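Local coordinates for uncharacterized protein (Bacillus thuringiensis serovar kurstaki, PDB 4XE7), which probably assembles, as a ParM-type bacterial actin homologue, into cytoskeletal filaments of the kind that move plasmid copies apart before division, at residues Ser295-Arg300 / Phe325-Gly330; Gly343-Ala348 / Gly377-Arg382. One frame throughout, in Å; residues are numbered along the deposited sequence.

Contact 1. Residues Ser295-Arg300 / Phe325-Gly330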
ATOM      1  N   SER A 295       2.311   0.311 -29.509  1.00 24.79           N
ATOM      2  CA  SER A 295       0.951   0.144 -29.012  1.00 25.11           C
ATOM      3  C   SER A 295       0.601   1.298 -28.077  1.00 24.77           C
ATOM      4  O   SER A 295       1.491   1.971 -27.587  1.00 22.05           O
ATOM      5  CB  SER A 295       0.815  -1.200 -28.289  1.00 28.03           C
ATOM      6  OG  SER A 295       1.547  -1.199 -27.080  1.00 33.07           O
ATOM      7  N   PRO A 296      -0.699   1.539 -27.835  1.00 23.94           N
ATOM      8  CA  PRO A 296      -1.040   2.778 -27.124  1.00 17.31           C
ATOM      9  C   PRO A 296      -0.705   2.829 -25.624  1.00 29.74           C
ATOM     10  O   PRO A 296      -0.762   3.929 -25.070  1.00 29.72           O
ATOM     11  CB  PRO A 296      -2.556   2.895 -27.334  1.00 25.12           C
ATOM     12  CG  PRO A 296      -3.019   1.513 -27.704  1.00 27.35           C
ATOM     13  CD  PRO A 296      -1.880   0.888 -28.435  1.00 23.60           C
ATOM     14  N   PHE A 297      -0.367   1.707 -24.982  1.00 26.30           N
ATOM     15  CA  PHE A 297      -0.030   1.725 -23.552  1.00 17.79           C
ATOM     16  C   PHE A 297       1.352   1.147 -23.301  1.00 29.23           C
ATOM     17  O   PHE A 297       1.773   0.240 -24.001  1.00 24.43           O
ATOM     18  CB  PHE A 297      -1.071   0.943 -22.723  1.00 21.97           C
ATOM     19  CG  PHE A 297      -2.415   1.584 -22.717  1.00 19.24           C
ATOM     20  CD1 PHE A 297      -2.681   2.638 -21.859  1.00 22.02           C
ATOM     21  CD2 PHE A 297      -3.376   1.192 -23.613  1.00 17.85           C
ATOM     22  CE1 PHE A 297      -3.905   3.263 -21.871  1.00 28.48           C
ATOM     23  CE2 PHE A 297      -4.599   1.808 -23.632  1.00 21.91           C
ATOM     24  CZ  PHE A 297      -4.865   2.851 -22.762  1.00 22.42           C
ATOM     25  N   LYS A 298       2.032   1.670 -22.284  1.00 31.17           N
ATOM     26  CA  LYS A 298       3.400   1.289 -21.950  1.00 36.57           C
ATOM     27  C   LYS A 298       3.479  -0.013 -21.172  1.00 27.33           C
ATOM     28  O   LYS A 298       4.291  -0.891 -21.473  1.00 28.23           O
ATOM     29  CB  LYS A 298       4.058   2.397 -21.122  1.00 51.12           C
ATOM     30  CG  LYS A 298       4.690   3.519 -21.931  1.00 54.70           C
ATOM     31  CD  LYS A 298       5.199   3.037 -23.283  1.00 62.33           C
ATOM     32  CE  LYS A 298       6.694   3.345 -23.436  1.00 67.40           C
ATOM     33  NZ  LYS A 298       7.024   4.784 -23.190  1.00 63.76           N
ATOM     34  N   THR A 299       2.638  -0.115 -20.153  1.00 22.08           N
ATOM     35  CA  THR A 299       2.671  -1.214 -19.196  1.00 26.54           C
ATOM     36  C   THR A 299       1.241  -1.499 -18.775  1.00 20.51           C
ATOM     37  O   THR A 299       0.335  -0.727 -19.125  1.00 23.98           O
ATOM     38  CB  THR A 299       3.495  -0.874 -17.937  1.00 32.66           C
ATOM     39  OG1 THR A 299       2.855   0.209 -17.247  1.00 35.15           O
ATOM     40  CG2 THR A 299       4.933  -0.487 -18.284  1.00 31.03           C
ATOM     41  N   ARG A 300       1.035  -2.565 -18.007  1.00 27.25           N
ATOM     42  CA  ARG A 300      -0.285  -2.858 -17.455  1.00 28.90           C
ATOM     43  C   ARG A 300      -0.701  -1.760 -16.494  1.00 33.15           C
ATOM     44  O   ARG A 300      -1.887  -1.441 -16.369  1.00 22.64           O
ATOM     45  CB  ARG A 300      -0.306  -4.202 -16.732  1.00 25.73           C
ATOM     46  CG  ARG A 300       0.220  -5.365 -17.553  1.00 29.86           C
ATOM     47  CD  ARG A 300       0.197  -6.647 -16.729  1.00 25.23           C
ATOM     48  NE  ARG A 300       0.680  -7.796 -17.487  1.00 27.87           N
ATOM     49  CZ  ARG A 300       1.746  -8.519 -17.156  1.00 29.97           C
ATOM     50  NH1 ARG A 300       2.440  -8.223 -16.065  1.00 23.79           N
ATOM     51  NH2 ARG A 300       2.110  -9.550 -17.908  1.00 27.40           N
ATOM     52  N   PHE A 325     -14.825   3.285 -22.007  1.00 26.56           N
ATOM     53  CA  PHE A 325     -13.370   3.269 -22.071  1.00 22.55           C
ATOM     54  C   PHE A 325     -12.907   3.747 -23.458  1.00 23.88           C
ATOM     55  O   PHE A 325     -13.068   3.062 -24.478  1.00 28.00           O
ATOM     56  CB  PHE A 325     -12.835   1.889 -21.734  1.00 15.91           C
ATOM     57  CG  PHE A 325     -13.265   1.412 -20.383  1.00 22.60           C
ATOM     58  CD1 PHE A 325     -12.538   1.743 -19.246  1.00 23.85           C
ATOM     59  CD2 PHE A 325     -14.435   0.681 -20.236  1.00 20.15           C
ATOM     60  CE1 PHE A 325     -12.951   1.324 -17.996  1.00 20.72           C
ATOM     61  CE2 PHE A 325     -14.851   0.246 -18.974  1.00 24.68           C
ATOM     62  CZ  PHE A 325     -14.116   0.565 -17.861  1.00 22.55           C
ATOM     63  N   SER A 326     -12.355   4.948 -23.477  1.00 17.47           N
ATOM     64  CA  SER A 326     -11.928   5.579 -24.713  1.00 23.20           C
ATOM     65  C   SER A 326     -10.432   5.796 -24.690  1.00 26.31           C
ATOM     66  O   SER A 326      -9.908   6.482 -23.813  1.00 29.03           O
ATOM     67  CB  SER A 326     -12.659   6.904 -24.922  1.00 26.03           C
ATOM     68  OG  SER A 326     -11.939   7.743 -25.803  1.00 39.51           O
ATOM     69  N   VAL A 327      -9.748   5.198 -25.654  1.00 22.08           N
ATOM     70  CA  VAL A 327      -8.295   5.280 -25.732  1.00 24.88           C
ATOM     71  C   VAL A 327      -7.882   6.292 -26.788  1.00 28.99           C
ATOM     72  O   VAL A 327      -8.453   6.312 -27.882  1.00 23.65           O
ATOM     73  CB  VAL A 327      -7.696   3.907 -26.065  1.00 25.76           C
ATOM     74  CG1 VAL A 327      -6.208   4.014 -26.324  1.00 22.67           C
ATOM     75  CG2 VAL A 327      -7.999   2.918 -24.943  1.00 23.12           C
ATOM     76  N   LYS A 328      -6.914   7.150 -26.459  1.00 16.15           N
ATOM     77  CA  LYS A 328      -6.343   8.037 -27.459  1.00 22.17           C
ATOM     78  C   LYS A 328      -4.931   7.565 -27.769  1.00 25.60           C
ATOM     79  O   LYS A 328      -4.099   7.459 -26.873  1.00 30.83           O
ATOM     80  CB  LYS A 328      -6.328   9.492 -26.986  1.00 32.75           C
ATOM     81  CG  LYS A 328      -6.071  10.475 -28.123  1.00 46.30           C
ATOM     82  CD  LYS A 328      -6.021  11.935 -27.665  1.00 63.42           C
ATOM     83  CE  LYS A 328      -4.623  12.352 -27.204  1.00 70.36           C
ATOM     84  NZ  LYS A 328      -4.488  13.832 -27.035  1.00 71.63           N
ATOM     85  N   TRP A 329      -4.688   7.242 -29.034  1.00 28.62           N
ATOM     86  CA  TRP A 329      -3.368   6.853 -29.507  1.00 32.51           C
ATOM     87  C   TRP A 329      -2.910   7.929 -30.501  1.00 25.25           C
ATOM     88  O   TRP A 329      -3.397   8.006 -31.638  1.00 22.60           O
ATOM     89  CB  TRP A 329      -3.405   5.457 -30.145  1.00 27.62           C
ATOM     90  CG  TRP A 329      -2.055   4.862 -30.396  1.00 23.08           C
ATOM     91  CD1 TRP A 329      -0.851   5.377 -30.019  1.00 23.86           C
ATOM     92  CD2 TRP A 329      -1.773   3.639 -31.081  1.00 26.58           C
ATOM     93  NE1 TRP A 329       0.168   4.545 -30.419  1.00 16.73           N
ATOM     94  CE2 TRP A 329      -0.370   3.480 -31.085  1.00 22.33           C
ATOM     95  CE3 TRP A 329      -2.567   2.663 -31.697  1.00 24.11           C
ATOM     96  CZ2 TRP A 329       0.258   2.377 -31.680  1.00 30.44           C
ATOM     97  CZ3 TRP A 329      -1.939   1.576 -32.301  1.00 25.13           C
ATOM     98  CH2 TRP A 329      -0.542   1.441 -32.278  1.00 28.05           C
ATOM     99  N   GLY A 330      -1.999   8.786 -30.058  1.00 35.74           N
ATOM    100  CA  GLY A 330      -1.701   9.992 -30.810  1.00 36.39           C
ATOM    101  C   GLY A 330      -3.006  10.755 -30.923  1.00 30.13           C
ATOM    102  O   GLY A 330      -3.730  10.866 -29.940  1.00 31.81           O
TER

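Contact 2. Residues Gly343-Ala348 / Gly377-Arg382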
ATOM      1  N   GLY A 343     -12.819  -8.387 -20.935  1.00 20.08           N
ATOM      2  CA  GLY A 343     -11.745  -8.882 -20.098  1.00 17.71           C
ATOM      3  C   GLY A 343     -12.072  -8.714 -18.623  1.00 19.95           C
ATOM      4  O   GLY A 343     -11.787  -9.612 -17.828  1.00 25.99           O
ATOM      5  N   MET A 344     -12.666  -7.576 -18.250  1.00 16.02           N
ATOM      6  CA  MET A 344     -13.103  -7.370 -16.861  1.00 21.14           C
ATOM      7  C   MET A 344     -14.102  -8.454 -16.383  1.00 20.06           C
ATOM      8  O   MET A 344     -14.009  -8.960 -15.272  1.00 14.55           O
ATOM      9  CB  MET A 344     -13.752  -5.997 -16.695  1.00 24.12           C
ATOM     10  CG  MET A 344     -12.823  -4.802 -16.746  1.00 19.93           C
ATOM     11  SD  MET A 344     -13.772  -3.261 -16.675  1.00 16.40           S
ATOM     12  CE  MET A 344     -12.455  -2.121 -16.244  1.00 20.96           C
ATOM     13  N   LEU A 345     -15.073  -8.800 -17.221  1.00 23.05           N
ATOM     14  CA  LEU A 345     -16.127  -9.703 -16.778  1.00 27.00           C
ATOM     15  C   LEU A 345     -15.665 -11.153 -16.848  1.00 29.42           C
ATOM     16  O   LEU A 345     -16.095 -11.982 -16.042  1.00 24.36           O
ATOM     17  CB  LEU A 345     -17.396  -9.497 -17.604  1.00 20.17           C
ATOM     18  CG  LEU A 345     -18.006  -8.111 -17.445  1.00 22.63           C
ATOM     19  CD1 LEU A 345     -19.196  -7.946 -18.385  1.00 32.25           C
ATOM     20  CD2 LEU A 345     -18.428  -7.895 -16.007  1.00 21.09           C
ATOM     21  N   LYS A 346     -14.797 -11.456 -17.812  1.00 20.18           N
ATOM     22  CA  LYS A 346     -14.158 -12.770 -17.871  1.00 25.62           C
ATOM     23  C   LYS A 346     -13.360 -13.012 -16.578  1.00 26.59           C
ATOM     24  O   LYS A 346     -13.445 -14.076 -15.942  1.00 19.06           O
ATOM     25  CB  LYS A 346     -13.256 -12.859 -19.102  1.00 28.79           C
ATOM     26  CG  LYS A 346     -12.720 -14.236 -19.411  1.00 40.26           C
ATOM     27  CD  LYS A 346     -12.503 -14.403 -20.912  1.00 45.78           C
ATOM     28  CE  LYS A 346     -11.555 -13.355 -21.469  1.00 56.91           C
ATOM     29  NZ  LYS A 346     -11.728 -13.182 -22.946  1.00 60.85           N
ATOM     30  N   TYR A 347     -12.612 -11.995 -16.174  1.00 24.60           N
ATOM     31  CA  TYR A 347     -11.875 -12.047 -14.913  1.00 24.00           C
ATOM     32  C   TYR A 347     -12.820 -12.163 -13.709  1.00 22.62           C
ATOM     33  O   TYR A 347     -12.578 -12.949 -12.790  1.00 15.79           O
ATOM     34  CB  TYR A 347     -10.982 -10.805 -14.775  1.00 13.16           C
ATOM     35  CG  TYR A 347     -10.334 -10.687 -13.407  1.00 17.63           C
ATOM     36  CD1 TYR A 347      -9.216 -11.451 -13.071  1.00 17.45           C
ATOM     37  CD2 TYR A 347     -10.829  -9.806 -12.462  1.00 18.37           C
ATOM     38  CE1 TYR A 347      -8.611 -11.327 -11.818  1.00 21.33           C
ATOM     39  CE2 TYR A 347     -10.239  -9.684 -11.211  1.00 14.04           C
ATOM     40  CZ  TYR A 347      -9.132 -10.452 -10.894  1.00 19.28           C
ATOM     41  OH  TYR A 347      -8.554 -10.335  -9.644  1.00 15.36           O
ATOM     42  N   ALA A 348     -13.889 -11.368 -13.711  1.00 16.76           N
ATOM     43  CA  ALA A 348     -14.886 -11.421 -12.627  1.00 23.34           C
ATOM     44  C   ALA A 348     -15.502 -12.815 -12.458  1.00 18.90           C
ATOM     45  O   ALA A 348     -15.657 -13.309 -11.350  1.00 17.16           O
ATOM     46  CB  ALA A 348     -15.980 -10.416 -12.870  1.00 16.55           C
ATOM     47  N   GLY A 377     -11.903  -5.854 -11.683  1.00 14.58           N
ATOM     48  CA  GLY A 377     -13.067  -6.722 -11.851  1.00 15.97           C
ATOM     49  C   GLY A 377     -14.354  -6.181 -11.268  1.00 17.99           C
ATOM     50  O   GLY A 377     -15.366  -6.888 -11.222  1.00 25.28           O
ATOM     51  N   TYR A 378     -14.327  -4.917 -10.854  1.00 15.73           N
ATOM     52  CA  TYR A 378     -15.460  -4.298 -10.164  1.00 20.40           C
ATOM     53  C   TYR A 378     -16.802  -4.451 -10.907  1.00 21.23           C
ATOM     54  O   TYR A 378     -17.816  -4.728 -10.274  1.00 18.22           O
ATOM     55  CB  TYR A 378     -15.182  -2.803  -9.895  1.00 17.57           C
ATOM     56  CG  TYR A 378     -16.275  -2.143  -9.064  1.00 22.21           C
ATOM     57  CD1 TYR A 378     -17.317  -1.448  -9.666  1.00 25.61           C
ATOM     58  CD2 TYR A 378     -16.278  -2.246  -7.677  1.00 22.70           C
ATOM     59  CE1 TYR A 378     -18.345  -0.859  -8.892  1.00 23.12           C
ATOM     60  CE2 TYR A 378     -17.283  -1.669  -6.909  1.00 24.41           C
ATOM     61  CZ  TYR A 378     -18.311  -0.970  -7.522  1.00 28.60           C
ATOM     62  OH  TYR A 378     -19.307  -0.396  -6.755  1.00 31.02           O
ATOM     63  N   ALA A 379     -16.817  -4.270 -12.228  1.00 17.98           N
ATOM     64  CA  ALA A 379     -18.085  -4.297 -12.964  1.00 18.71           C
ATOM     65  C   ALA A 379     -18.840  -5.602 -12.775  1.00 22.15           C
ATOM     66  O   ALA A 379     -20.065  -5.614 -12.729  1.00 31.96           O
ATOM     67  CB  ALA A 379     -17.843  -4.040 -14.462  1.00 29.24           C
ATOM     68  N   GLY A 380     -18.109  -6.702 -12.645  1.00 20.80           N
ATOM     69  CA  GLY A 380     -18.728  -7.989 -12.380  1.00 22.06           C
ATOM     70  C   GLY A 380     -18.795  -8.351 -10.898  1.00 28.75           C
ATOM     71  O   GLY A 380     -19.842  -8.790 -10.402  1.00 23.63           O
ATOM     72  N   LEU A 381     -17.690  -8.146 -10.182  1.00 20.26           N
ATOM     73  CA  LEU A 381     -17.615  -8.549  -8.772  1.00 18.24           C
ATOM     74  C   LEU A 381     -18.718  -7.915  -7.935  1.00 19.32           C
ATOM     75  O   LEU A 381     -19.228  -8.540  -7.004  1.00 22.19           O
ATOM     76  CB  LEU A 381     -16.242  -8.190  -8.185  1.00 14.31           C
ATOM     77  CG  LEU A 381     -15.079  -8.973  -8.792  1.00 19.88           C
ATOM     78  CD1 LEU A 381     -13.724  -8.357  -8.412  1.00 17.61           C
ATOM     79  CD2 LEU A 381     -15.148 -10.413  -8.361  1.00 17.36           C
ATOM     80  N   ARG A 382     -19.104  -6.686  -8.255  1.00 15.77           N
ATOM     81  CA  ARG A 382     -20.140  -6.033  -7.435  1.00 18.94           C
ATOM     82  C   ARG A 382     -21.478  -6.788  -7.425  1.00 21.82           C
ATOM     83  O   ARG A 382     -22.258  -6.631  -6.500  1.00 22.08           O
ATOM     84  CB  ARG A 382     -20.372  -4.593  -7.895  1.00 17.10           C
ATOM     85  CG  ARG A 382     -20.979  -4.509  -9.250  1.00 26.46           C
ATOM     86  CD  ARG A 382     -21.190  -3.084  -9.641  1.00 30.80           C
ATOM     87  NE  ARG A 382     -21.696  -2.994 -11.002  1.00 34.69           N
ATOM     88  CZ  ARG A 382     -21.959  -1.846 -11.601  1.00 29.52           C
ATOM     89  NH1 ARG A 382     -21.753  -0.715 -10.943  1.00 24.14           N
ATOM     90  NH2 ARG A 382     -22.427  -1.830 -12.839  1.00 38.36           N
TER

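Contact 1. Residues Ser295-Arg300 / Phe325-Gly330
Where Phe297 meets Val327, the loop is about to turn into helix 300-317, and the helix start is capped by Thr299 OG1, which takes a hydrogen bond from Asp302 N and a weak one from Glu301 N. Thr299 is thus the N-cap, while Lys298 N is bound to Asp302 OD2. Against this polar turn the contact itself is apolar: the segments share no hydrogen bond and bury 248 Å² between them. Most of that area belongs to Pro296 and Trp329. Pro296 CD lies 3.7 Å from the centroid of the six-membered ring of Trp329 and 9° off its normal, a CH-pi contact over the face. Pro296 CB lies over the same face at the rim of the five-membered ring, 3.7 Å from Trp329 CG, which is set anti to the backbone N (chi1 -168°) and so within reach of the proline. Ser295 CA approaches the indole obliquely, 3.5 Å from Trp329 CZ2. Phe297 and Val327 reach tip to tip, Val327 CG2 lying at the ring edge, 3.8 Å from Phe297 CE2. Val327 CG1 also reaches Pro296 CB, at 4.0 Å. Phe279, edge-to-face with Trp329, and Leu307 beside Val327 bring in helices 265-279 and 300-317. The loop 295-300 thus packs on one strand of a two-stranded antiparallel hairpin, 326-329 with 332-335, an arrangement consistent with an outer subdomain of the actin-like fold.

Contact 2. Residues Gly343-Ala348 / Gly377-Arg382
Gly377 and Met344 have the nearest pair of backbones here, their CA atoms 5.1 Å apart. Gly377 CA also lies at the edge of the Tyr347 ring, near its plane and 3.9 Å from Tyr347 CD2, so close that a beta carbon on Gly377 would clash there. Tyr347 CG is anti to the backbone N (chi1 172°), and the ring makes edge-to-face contacts with Tyr267 and Phe376. Gly377 is also the N-cap of helix 378-381: its O accepts a bond of 2.8 Å from Leu381 N and a weak one from Gly380 N. Next, the Tyr378 side chain starts away from helix 337-362, whereas Ala379 CB points at it and comes 4.2 Å from Leu345 CD2. Leu345 CD2 also reaches the backbone of Gly380, 3.6 Å from Gly380 N. Ala348 CB, one turn further along the same helix, sits 3.7 Å from Gly380 CA. Leu381 closes the run: its CG is 4.4 Å from Ala348 CB. Much of the 306 Å² buried comes from methyl groups and a ring edge against the backbone of Gly377 and Gly380, the rest from Met344, Ala379 and Leu381. No hydrogen bond crosses, and the carbonyls of Met344 and Gly377 are engaged within their own helical turns, which implies an interface held by close fit and van der Waals contact, without polar pairing.

Overall arrangement
Both contacts are built from apolar groups without a hydrogen bond across, yet they differ in setting. Contact 2 is buried, with five of its eight touching residues enclosed; contact 1 is partly buried, and its proline and tryptophan remain partly exposed. Contact 1 joins a loop to a hairpin strand through an aromatic face, whereas contact 2 joins two helices through glycines and alanines flanked by leucines and a tyrosine ring edge. Their centres are about 20 Å apart, and they follow each other along the chain. The two meet where Phe325 CZ packs 3.5 Å from Met344 CE. Helix 300-317 also borders both, with Leu307 beside Val327 and Val308 beside Met344.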